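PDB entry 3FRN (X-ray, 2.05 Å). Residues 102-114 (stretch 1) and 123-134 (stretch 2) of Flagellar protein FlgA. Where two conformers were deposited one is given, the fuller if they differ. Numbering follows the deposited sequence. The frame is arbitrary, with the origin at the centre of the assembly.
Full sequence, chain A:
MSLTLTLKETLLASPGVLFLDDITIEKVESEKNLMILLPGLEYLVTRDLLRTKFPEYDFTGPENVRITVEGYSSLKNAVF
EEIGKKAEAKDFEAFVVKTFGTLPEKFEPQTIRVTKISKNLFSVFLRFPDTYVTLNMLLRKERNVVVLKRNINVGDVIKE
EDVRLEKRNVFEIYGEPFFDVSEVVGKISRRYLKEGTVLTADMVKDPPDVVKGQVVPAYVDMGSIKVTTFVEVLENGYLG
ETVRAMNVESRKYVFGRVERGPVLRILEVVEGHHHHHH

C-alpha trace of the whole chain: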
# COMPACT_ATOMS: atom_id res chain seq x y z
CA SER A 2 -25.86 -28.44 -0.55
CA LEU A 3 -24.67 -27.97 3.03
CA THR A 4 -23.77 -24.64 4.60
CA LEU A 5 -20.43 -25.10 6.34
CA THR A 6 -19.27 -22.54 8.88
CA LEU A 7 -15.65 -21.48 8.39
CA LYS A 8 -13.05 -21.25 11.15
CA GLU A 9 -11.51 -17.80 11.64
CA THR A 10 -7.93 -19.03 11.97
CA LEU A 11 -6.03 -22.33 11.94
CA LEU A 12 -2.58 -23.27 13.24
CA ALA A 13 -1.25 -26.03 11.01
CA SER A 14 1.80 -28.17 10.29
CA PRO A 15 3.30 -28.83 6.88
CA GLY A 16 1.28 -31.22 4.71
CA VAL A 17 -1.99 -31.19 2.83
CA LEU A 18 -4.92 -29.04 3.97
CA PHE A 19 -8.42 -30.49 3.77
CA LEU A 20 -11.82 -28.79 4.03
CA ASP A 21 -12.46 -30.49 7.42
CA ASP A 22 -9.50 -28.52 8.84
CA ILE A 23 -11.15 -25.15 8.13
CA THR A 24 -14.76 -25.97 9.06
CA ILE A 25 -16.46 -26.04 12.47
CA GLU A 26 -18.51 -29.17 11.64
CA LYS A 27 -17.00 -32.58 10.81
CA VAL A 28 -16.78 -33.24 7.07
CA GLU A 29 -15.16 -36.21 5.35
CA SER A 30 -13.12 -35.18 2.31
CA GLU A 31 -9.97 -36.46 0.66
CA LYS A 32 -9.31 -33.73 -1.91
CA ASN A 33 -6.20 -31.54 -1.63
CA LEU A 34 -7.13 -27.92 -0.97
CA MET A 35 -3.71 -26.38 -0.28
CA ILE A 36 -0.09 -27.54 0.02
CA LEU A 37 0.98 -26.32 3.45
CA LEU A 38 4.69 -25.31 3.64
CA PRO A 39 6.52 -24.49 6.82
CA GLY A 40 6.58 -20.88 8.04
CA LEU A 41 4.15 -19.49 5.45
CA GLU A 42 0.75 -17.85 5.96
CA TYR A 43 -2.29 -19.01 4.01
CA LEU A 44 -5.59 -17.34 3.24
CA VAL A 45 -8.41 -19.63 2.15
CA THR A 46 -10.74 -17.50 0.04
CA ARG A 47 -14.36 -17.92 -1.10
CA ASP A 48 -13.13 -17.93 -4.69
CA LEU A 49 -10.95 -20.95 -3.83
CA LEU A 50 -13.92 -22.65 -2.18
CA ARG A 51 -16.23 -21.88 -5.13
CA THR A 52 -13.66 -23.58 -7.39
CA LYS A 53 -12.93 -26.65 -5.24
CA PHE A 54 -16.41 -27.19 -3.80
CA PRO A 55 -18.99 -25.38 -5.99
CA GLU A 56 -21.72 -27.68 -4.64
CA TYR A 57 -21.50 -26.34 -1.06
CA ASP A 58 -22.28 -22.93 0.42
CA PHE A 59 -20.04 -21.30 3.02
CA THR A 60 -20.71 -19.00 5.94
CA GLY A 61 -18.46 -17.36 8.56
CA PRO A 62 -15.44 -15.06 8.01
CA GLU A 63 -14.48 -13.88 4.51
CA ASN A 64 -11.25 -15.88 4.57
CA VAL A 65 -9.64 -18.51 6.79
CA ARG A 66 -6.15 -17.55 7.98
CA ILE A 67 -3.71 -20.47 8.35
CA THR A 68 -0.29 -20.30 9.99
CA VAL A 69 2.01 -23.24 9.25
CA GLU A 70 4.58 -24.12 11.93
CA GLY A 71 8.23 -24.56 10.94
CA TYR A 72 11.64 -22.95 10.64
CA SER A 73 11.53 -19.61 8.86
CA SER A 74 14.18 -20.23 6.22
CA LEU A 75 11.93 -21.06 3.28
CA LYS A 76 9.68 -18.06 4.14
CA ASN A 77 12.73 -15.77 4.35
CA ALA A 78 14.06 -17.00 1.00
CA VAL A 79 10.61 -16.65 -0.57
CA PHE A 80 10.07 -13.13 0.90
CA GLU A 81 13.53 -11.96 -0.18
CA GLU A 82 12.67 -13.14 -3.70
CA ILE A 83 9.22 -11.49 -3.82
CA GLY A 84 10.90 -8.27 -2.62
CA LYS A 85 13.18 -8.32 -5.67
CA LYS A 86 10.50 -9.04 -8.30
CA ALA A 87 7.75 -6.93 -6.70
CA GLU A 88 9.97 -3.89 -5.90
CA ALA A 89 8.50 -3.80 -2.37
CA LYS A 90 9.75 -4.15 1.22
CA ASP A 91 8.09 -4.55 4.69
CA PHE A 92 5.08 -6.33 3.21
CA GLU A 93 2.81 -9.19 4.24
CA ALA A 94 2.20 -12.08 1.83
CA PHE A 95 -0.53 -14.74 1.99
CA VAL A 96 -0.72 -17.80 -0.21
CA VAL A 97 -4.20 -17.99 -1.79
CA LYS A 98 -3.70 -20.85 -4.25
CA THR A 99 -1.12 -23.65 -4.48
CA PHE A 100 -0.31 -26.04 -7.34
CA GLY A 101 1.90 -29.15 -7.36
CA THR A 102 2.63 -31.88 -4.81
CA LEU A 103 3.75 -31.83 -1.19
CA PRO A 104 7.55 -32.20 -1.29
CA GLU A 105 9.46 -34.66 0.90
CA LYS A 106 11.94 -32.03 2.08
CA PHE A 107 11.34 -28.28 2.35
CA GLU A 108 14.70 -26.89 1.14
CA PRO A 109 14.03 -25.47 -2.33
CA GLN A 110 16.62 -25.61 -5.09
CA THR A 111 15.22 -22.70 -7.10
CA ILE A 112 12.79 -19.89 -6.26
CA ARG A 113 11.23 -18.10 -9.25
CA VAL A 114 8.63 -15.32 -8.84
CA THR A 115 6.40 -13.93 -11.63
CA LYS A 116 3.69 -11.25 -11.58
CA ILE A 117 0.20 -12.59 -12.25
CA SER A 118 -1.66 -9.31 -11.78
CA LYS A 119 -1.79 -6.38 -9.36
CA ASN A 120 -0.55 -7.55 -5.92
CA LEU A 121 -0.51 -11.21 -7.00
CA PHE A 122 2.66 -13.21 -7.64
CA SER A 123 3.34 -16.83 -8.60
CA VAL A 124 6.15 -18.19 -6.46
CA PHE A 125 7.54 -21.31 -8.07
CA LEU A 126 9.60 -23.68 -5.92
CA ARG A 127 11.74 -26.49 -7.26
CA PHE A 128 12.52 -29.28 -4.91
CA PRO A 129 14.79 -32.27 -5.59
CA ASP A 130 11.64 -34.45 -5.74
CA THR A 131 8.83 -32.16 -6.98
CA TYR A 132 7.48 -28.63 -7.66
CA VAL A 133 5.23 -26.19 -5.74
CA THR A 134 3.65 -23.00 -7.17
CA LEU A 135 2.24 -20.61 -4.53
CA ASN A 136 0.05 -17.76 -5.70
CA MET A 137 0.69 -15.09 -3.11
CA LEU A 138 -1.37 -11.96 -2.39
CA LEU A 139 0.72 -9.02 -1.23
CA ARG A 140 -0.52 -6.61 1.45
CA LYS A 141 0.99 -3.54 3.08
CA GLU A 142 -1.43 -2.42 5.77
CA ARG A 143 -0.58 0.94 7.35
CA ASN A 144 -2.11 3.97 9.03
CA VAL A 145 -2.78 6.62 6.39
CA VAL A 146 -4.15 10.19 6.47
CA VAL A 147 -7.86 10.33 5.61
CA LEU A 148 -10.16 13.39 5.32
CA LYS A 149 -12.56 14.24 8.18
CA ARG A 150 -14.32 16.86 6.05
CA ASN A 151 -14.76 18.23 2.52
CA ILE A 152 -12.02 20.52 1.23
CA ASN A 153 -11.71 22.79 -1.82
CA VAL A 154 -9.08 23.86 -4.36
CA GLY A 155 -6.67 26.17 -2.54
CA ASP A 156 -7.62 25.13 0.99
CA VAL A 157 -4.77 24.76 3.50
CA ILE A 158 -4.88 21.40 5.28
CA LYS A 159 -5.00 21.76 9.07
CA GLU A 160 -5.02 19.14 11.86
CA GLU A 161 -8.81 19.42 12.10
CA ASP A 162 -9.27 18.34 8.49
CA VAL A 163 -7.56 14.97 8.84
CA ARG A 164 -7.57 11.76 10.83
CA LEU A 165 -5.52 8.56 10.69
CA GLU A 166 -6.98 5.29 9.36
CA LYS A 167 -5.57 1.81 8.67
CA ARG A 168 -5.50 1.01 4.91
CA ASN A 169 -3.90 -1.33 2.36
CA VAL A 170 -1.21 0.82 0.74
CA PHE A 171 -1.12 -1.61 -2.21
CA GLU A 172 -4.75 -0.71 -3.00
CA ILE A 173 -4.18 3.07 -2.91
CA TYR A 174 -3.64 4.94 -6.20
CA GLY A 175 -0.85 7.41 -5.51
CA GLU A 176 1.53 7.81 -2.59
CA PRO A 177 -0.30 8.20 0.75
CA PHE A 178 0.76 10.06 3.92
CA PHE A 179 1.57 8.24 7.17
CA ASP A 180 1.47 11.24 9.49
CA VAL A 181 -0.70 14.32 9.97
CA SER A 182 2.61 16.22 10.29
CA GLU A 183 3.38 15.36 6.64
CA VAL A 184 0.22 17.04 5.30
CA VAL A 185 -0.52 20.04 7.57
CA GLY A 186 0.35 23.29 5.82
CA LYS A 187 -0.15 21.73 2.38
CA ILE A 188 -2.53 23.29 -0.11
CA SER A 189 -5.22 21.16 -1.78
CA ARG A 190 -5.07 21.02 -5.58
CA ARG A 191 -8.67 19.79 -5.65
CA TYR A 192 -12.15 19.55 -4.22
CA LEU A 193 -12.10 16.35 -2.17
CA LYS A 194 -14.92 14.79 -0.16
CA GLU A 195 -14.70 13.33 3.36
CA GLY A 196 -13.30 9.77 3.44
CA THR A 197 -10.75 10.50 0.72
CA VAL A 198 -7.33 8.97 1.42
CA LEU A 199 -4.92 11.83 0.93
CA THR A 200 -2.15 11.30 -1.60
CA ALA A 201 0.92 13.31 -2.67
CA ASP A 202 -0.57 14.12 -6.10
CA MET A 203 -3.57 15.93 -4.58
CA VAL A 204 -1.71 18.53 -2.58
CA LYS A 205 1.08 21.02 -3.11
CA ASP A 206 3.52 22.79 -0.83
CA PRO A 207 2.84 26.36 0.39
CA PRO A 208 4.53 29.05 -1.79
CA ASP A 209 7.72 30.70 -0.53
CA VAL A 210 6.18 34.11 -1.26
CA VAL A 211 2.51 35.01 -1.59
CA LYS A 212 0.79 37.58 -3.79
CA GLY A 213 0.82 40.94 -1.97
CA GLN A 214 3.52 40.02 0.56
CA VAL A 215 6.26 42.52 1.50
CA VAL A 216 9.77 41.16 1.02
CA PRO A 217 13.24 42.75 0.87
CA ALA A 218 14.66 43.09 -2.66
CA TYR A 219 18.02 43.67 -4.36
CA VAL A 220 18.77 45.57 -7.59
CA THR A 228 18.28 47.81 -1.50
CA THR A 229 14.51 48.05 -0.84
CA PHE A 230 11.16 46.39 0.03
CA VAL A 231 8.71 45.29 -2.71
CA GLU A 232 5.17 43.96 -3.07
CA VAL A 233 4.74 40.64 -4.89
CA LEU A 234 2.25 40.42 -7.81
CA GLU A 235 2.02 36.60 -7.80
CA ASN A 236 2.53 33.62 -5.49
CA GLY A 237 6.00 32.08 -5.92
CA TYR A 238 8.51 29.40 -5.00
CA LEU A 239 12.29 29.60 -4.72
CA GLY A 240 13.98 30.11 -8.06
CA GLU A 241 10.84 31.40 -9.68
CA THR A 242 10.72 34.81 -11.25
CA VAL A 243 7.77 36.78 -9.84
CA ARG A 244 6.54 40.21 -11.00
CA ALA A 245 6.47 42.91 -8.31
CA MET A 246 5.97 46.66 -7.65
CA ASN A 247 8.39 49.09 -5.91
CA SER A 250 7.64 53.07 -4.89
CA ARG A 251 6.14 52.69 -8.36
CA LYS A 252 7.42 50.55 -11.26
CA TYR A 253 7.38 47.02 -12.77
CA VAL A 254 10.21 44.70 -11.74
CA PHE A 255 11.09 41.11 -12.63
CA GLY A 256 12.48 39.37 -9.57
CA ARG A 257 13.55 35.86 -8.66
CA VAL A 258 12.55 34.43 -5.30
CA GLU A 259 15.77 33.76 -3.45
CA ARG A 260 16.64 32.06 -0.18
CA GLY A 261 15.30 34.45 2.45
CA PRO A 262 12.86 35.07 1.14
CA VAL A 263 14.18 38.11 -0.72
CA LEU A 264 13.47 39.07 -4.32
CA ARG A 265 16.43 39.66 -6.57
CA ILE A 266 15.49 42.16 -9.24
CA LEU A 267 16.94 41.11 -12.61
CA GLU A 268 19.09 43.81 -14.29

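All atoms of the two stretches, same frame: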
# COMPACT_ATOMS: atom_id res chain seq x y z
N THR A 102 2.72 -30.84 -5.84
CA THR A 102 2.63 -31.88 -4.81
C THR A 102 3.36 -31.45 -3.55
O THR A 102 4.23 -30.57 -3.59
CB THR A 102 3.18 -33.24 -5.31
OG1 THR A 102 4.16 -33.03 -6.33
CG2 THR A 102 2.05 -34.07 -5.89
N LEU A 103 3.00 -32.04 -2.42
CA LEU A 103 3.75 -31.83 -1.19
C LEU A 103 5.13 -32.47 -1.37
O LEU A 103 5.23 -33.66 -1.69
CB LEU A 103 3.02 -32.44 0.01
CG LEU A 103 3.75 -32.45 1.36
CD1 LEU A 103 3.84 -31.05 1.96
CD2 LEU A 103 3.09 -33.42 2.31
N PRO A 104 6.20 -31.67 -1.22
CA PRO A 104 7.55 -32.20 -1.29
C PRO A 104 7.94 -33.03 -0.06
O PRO A 104 7.33 -32.90 1.00
CB PRO A 104 8.42 -30.94 -1.39
CG PRO A 104 7.61 -29.87 -0.77
CD PRO A 104 6.18 -30.21 -1.01
N GLU A 105 8.95 -33.88 -0.22
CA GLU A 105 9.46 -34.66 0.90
C GLU A 105 10.20 -33.74 1.87
O GLU A 105 9.93 -33.75 3.07
CB GLU A 105 10.38 -35.77 0.42
CG GLU A 105 9.68 -36.93 -0.25
CD GLU A 105 10.66 -37.93 -0.82
OE1 GLU A 105 11.86 -37.82 -0.50
OE2 GLU A 105 10.24 -38.82 -1.59
N LYS A 106 11.12 -32.96 1.32
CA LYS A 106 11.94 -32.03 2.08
C LYS A 106 11.58 -30.60 1.69
O LYS A 106 11.09 -30.36 0.58
CB LYS A 106 13.42 -32.34 1.84
CG LYS A 106 13.89 -33.62 2.56
CD LYS A 106 15.33 -33.97 2.18
CE LYS A 106 16.11 -34.56 3.35
NZ LYS A 106 15.36 -35.61 4.09
N PHE A 107 11.80 -29.65 2.59
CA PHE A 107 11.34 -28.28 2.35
C PHE A 107 12.46 -27.26 2.03
O PHE A 107 12.27 -26.06 2.22
CB PHE A 107 10.42 -27.79 3.49
CG PHE A 107 9.25 -28.69 3.74
CD1 PHE A 107 8.37 -29.02 2.71
CD2 PHE A 107 9.01 -29.20 5.00
CE1 PHE A 107 7.28 -29.86 2.94
CE2 PHE A 107 7.92 -30.04 5.25
CZ PHE A 107 7.06 -30.38 4.21
N GLU A 108 13.60 -27.76 1.56
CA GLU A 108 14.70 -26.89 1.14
C GLU A 108 14.63 -26.78 -0.37
O GLU A 108 14.99 -27.73 -1.07
CB GLU A 108 16.06 -27.45 1.52
CG GLU A 108 16.31 -27.61 3.00
CD GLU A 108 15.92 -28.98 3.50
OE1 GLU A 108 16.82 -29.81 3.74
OE2 GLU A 108 14.71 -29.23 3.63
N PRO A 109 14.14 -25.63 -0.89
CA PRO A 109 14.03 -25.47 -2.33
C PRO A 109 15.39 -25.38 -3.01
O PRO A 109 16.36 -24.93 -2.41
CB PRO A 109 13.29 -24.14 -2.47
CG PRO A 109 13.63 -23.40 -1.23
CD PRO A 109 13.67 -24.44 -0.16
N GLN A 110 15.45 -25.82 -4.26
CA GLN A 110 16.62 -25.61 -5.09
C GLN A 110 16.54 -24.22 -5.70
O GLN A 110 17.47 -23.41 -5.57
CB GLN A 110 16.69 -26.63 -6.21
CG GLN A 110 17.02 -28.05 -5.78
CD GLN A 110 17.21 -28.95 -6.99
OE1 GLN A 110 16.88 -28.57 -8.11
NE2 GLN A 110 17.77 -30.14 -6.76
N THR A 111 15.42 -23.95 -6.37
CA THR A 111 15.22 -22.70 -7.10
C THR A 111 13.95 -22.00 -6.61
O THR A 111 12.98 -22.66 -6.21
CB THR A 111 15.08 -22.97 -8.61
OG1 THR A 111 15.80 -24.16 -8.95
CG2 THR A 111 15.60 -21.78 -9.43
N ILE A 112 13.97 -20.68 -6.60
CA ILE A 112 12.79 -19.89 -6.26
C ILE A 112 12.56 -18.83 -7.33
O ILE A 112 13.32 -17.86 -7.41
CB ILE A 112 12.91 -19.24 -4.86
CG1 ILE A 112 13.13 -20.32 -3.78
CG2 ILE A 112 11.66 -18.41 -4.54
CD1 ILE A 112 13.53 -19.79 -2.43
N ARG A 113 11.54 -19.03 -8.16
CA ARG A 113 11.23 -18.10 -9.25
C ARG A 113 9.87 -17.44 -9.03
O ARG A 113 8.87 -18.12 -8.79
CB ARG A 113 11.26 -18.83 -10.60
CG ARG A 113 11.10 -17.92 -11.82
CD ARG A 113 11.00 -18.73 -13.12
NE ARG A 113 9.85 -19.64 -13.13
CZ ARG A 113 9.41 -20.31 -14.19
NH1 ARG A 113 10.02 -20.18 -15.37
NH2 ARG A 113 8.36 -21.11 -14.07
N VAL A 114 9.85 -16.10 -9.10
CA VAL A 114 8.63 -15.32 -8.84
C VAL A 114 8.20 -14.52 -10.08
O VAL A 114 9.02 -13.78 -10.66
CB VAL A 114 8.82 -14.37 -7.63
CG1 VAL A 114 7.66 -13.41 -7.50
CG2 VAL A 114 8.98 -15.17 -6.37
N SER A 123 3.16 -15.38 -8.60
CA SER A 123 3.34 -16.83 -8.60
C SER A 123 4.75 -17.17 -8.16
O SER A 123 5.71 -16.90 -8.87
CB SER A 123 3.08 -17.43 -9.98
OG SER A 123 1.73 -17.85 -10.11
N VAL A 124 4.86 -17.77 -6.98
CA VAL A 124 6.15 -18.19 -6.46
C VAL A 124 6.37 -19.67 -6.73
O VAL A 124 5.77 -20.55 -6.08
CB VAL A 124 6.26 -17.94 -4.93
CG1 VAL A 124 7.62 -18.34 -4.44
CG2 VAL A 124 5.98 -16.47 -4.61
N PHE A 125 7.26 -19.95 -7.67
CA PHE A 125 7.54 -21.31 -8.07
C PHE A 125 8.74 -21.87 -7.31
O PHE A 125 9.82 -21.27 -7.30
CB PHE A 125 7.82 -21.36 -9.58
CG PHE A 125 8.31 -22.70 -10.04
CD1 PHE A 125 7.46 -23.80 -10.02
CD2 PHE A 125 9.61 -22.85 -10.50
CE1 PHE A 125 7.90 -25.04 -10.44
CE2 PHE A 125 10.06 -24.09 -10.93
CZ PHE A 125 9.21 -25.19 -10.90
N LEU A 126 8.54 -23.04 -6.70
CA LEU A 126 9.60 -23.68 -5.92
C LEU A 126 9.96 -25.03 -6.51
O LEU A 126 9.09 -25.89 -6.66
CB LEU A 126 9.15 -23.87 -4.46
CG LEU A 126 8.54 -22.67 -3.74
CD1 LEU A 126 8.07 -23.08 -2.32
CD2 LEU A 126 9.54 -21.54 -3.67
N ARG A 127 11.22 -25.21 -6.86
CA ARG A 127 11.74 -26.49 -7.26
C ARG A 127 12.36 -27.20 -6.10
O ARG A 127 13.21 -26.69 -5.40
CB ARG A 127 12.78 -26.37 -8.36
CG ARG A 127 12.67 -27.41 -9.47
CD ARG A 127 12.93 -28.85 -9.02
NE ARG A 127 13.43 -29.71 -10.10
CZ ARG A 127 13.12 -30.99 -10.29
NH1 ARG A 127 12.31 -31.62 -9.49
NH2 ARG A 127 13.64 -31.64 -11.32
N PHE A 128 11.92 -28.43 -5.92
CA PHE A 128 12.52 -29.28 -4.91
C PHE A 128 13.19 -30.43 -5.64
O PHE A 128 12.86 -30.72 -6.80
CB PHE A 128 11.45 -29.77 -3.91
CG PHE A 128 10.81 -28.67 -3.13
CD1 PHE A 128 11.40 -28.20 -1.97
CD2 PHE A 128 9.62 -28.10 -3.56
CE1 PHE A 128 10.80 -27.17 -1.24
CE2 PHE A 128 9.04 -27.07 -2.85
CZ PHE A 128 9.63 -26.60 -1.69
N PRO A 129 14.17 -31.09 -4.98
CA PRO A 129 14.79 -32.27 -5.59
C PRO A 129 13.77 -33.31 -6.09
O PRO A 129 14.00 -33.93 -7.12
CB PRO A 129 15.64 -32.84 -4.45
CG PRO A 129 15.98 -31.65 -3.61
CD PRO A 129 14.78 -30.75 -3.68
N ASP A 130 12.65 -33.45 -5.39
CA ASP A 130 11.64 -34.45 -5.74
C ASP A 130 10.45 -33.94 -6.57
O ASP A 130 9.90 -34.69 -7.38
CB ASP A 130 11.15 -35.22 -4.50
CG ASP A 130 10.38 -34.34 -3.51
OD1 ASP A 130 9.45 -34.88 -2.86
OD2 ASP A 130 10.69 -33.14 -3.35
N THR A 131 10.08 -32.67 -6.40
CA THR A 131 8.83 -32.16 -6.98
C THR A 131 8.82 -30.62 -7.12
O THR A 131 9.85 -29.97 -6.93
CB THR A 131 7.60 -32.65 -6.16
OG1 THR A 131 6.40 -32.43 -6.90
CG2 THR A 131 7.50 -31.94 -4.83
N TYR A 132 7.65 -30.06 -7.43
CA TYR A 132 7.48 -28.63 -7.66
C TYR A 132 6.26 -28.10 -6.89
O TYR A 132 5.23 -28.76 -6.85
CB TYR A 132 7.29 -28.37 -9.17
CG TYR A 132 5.88 -28.63 -9.66
CD1 TYR A 132 4.96 -27.59 -9.83
CD2 TYR A 132 5.44 -29.94 -9.93
CE1 TYR A 132 3.66 -27.83 -10.25
CE2 TYR A 132 4.14 -30.19 -10.35
CZ TYR A 132 3.26 -29.13 -10.52
OH TYR A 132 1.97 -29.38 -10.94
N VAL A 133 6.39 -26.92 -6.27
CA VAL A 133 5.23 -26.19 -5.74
C VAL A 133 5.13 -24.76 -6.31
O VAL A 133 6.10 -24.01 -6.25
CB VAL A 133 5.23 -26.13 -4.19
CG1 VAL A 133 3.94 -25.54 -3.66
CG2 VAL A 133 5.45 -27.51 -3.60
N THR A 134 3.97 -24.40 -6.86
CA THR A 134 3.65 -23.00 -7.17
C THR A 134 2.70 -22.42 -6.10
O THR A 134 1.63 -22.98 -5.82
CB THR A 134 3.08 -22.84 -8.60
OG1 THR A 134 3.78 -23.71 -9.49
CG2 THR A 134 3.21 -21.37 -9.11
O HOH W 1 7.25 -35.94 -2.97

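Antiparallel strands are joined by backbone hydrogen bonds, and where the ladder ends, side chains can add further links; these two stretches of FlgA illustrate both. The firmest rung is R113 with F125, where F125 N donates to R113 O (2.7 Å) and R113 N to F125 O (3.0 Å). Further along, Q110 N reaches R127 O at 2.7 Å. Past this point side chains supply most of the polar links, beside a weak backbone bond from T102 N to Y132 O (3.4 Å). D130, with chi1 in p, directs its carboxylate to the backbone, so that OD1 accepts from E105 N (2.9 Å); a water bridges the same OD1 (2.4 Å) to L103 O (3.3 Å, weakly). T102 OG1 and T131 OG1 share a very short hydrogen bond of 2.4 Å.

Packing follows the alternation of the strands. On one face, beta-branched and aliphatic side chains interlock: V114 CG2 meets V124 CG2 at 3.7 Å, and I112 CG1 meets L126 CD2 at 3.8 Å. On the other, the long R113 chain runs beside the F125 ring, NE to CD2 4.2 Å. In the loop, buried F128 anchors the contact. P104 covers one face of its ring, with CG 3.8 Å from the centroid of the F128 ring, a CH-pi contact suited to proline's rigid, compact ring. Together the stretches bury 997 Å².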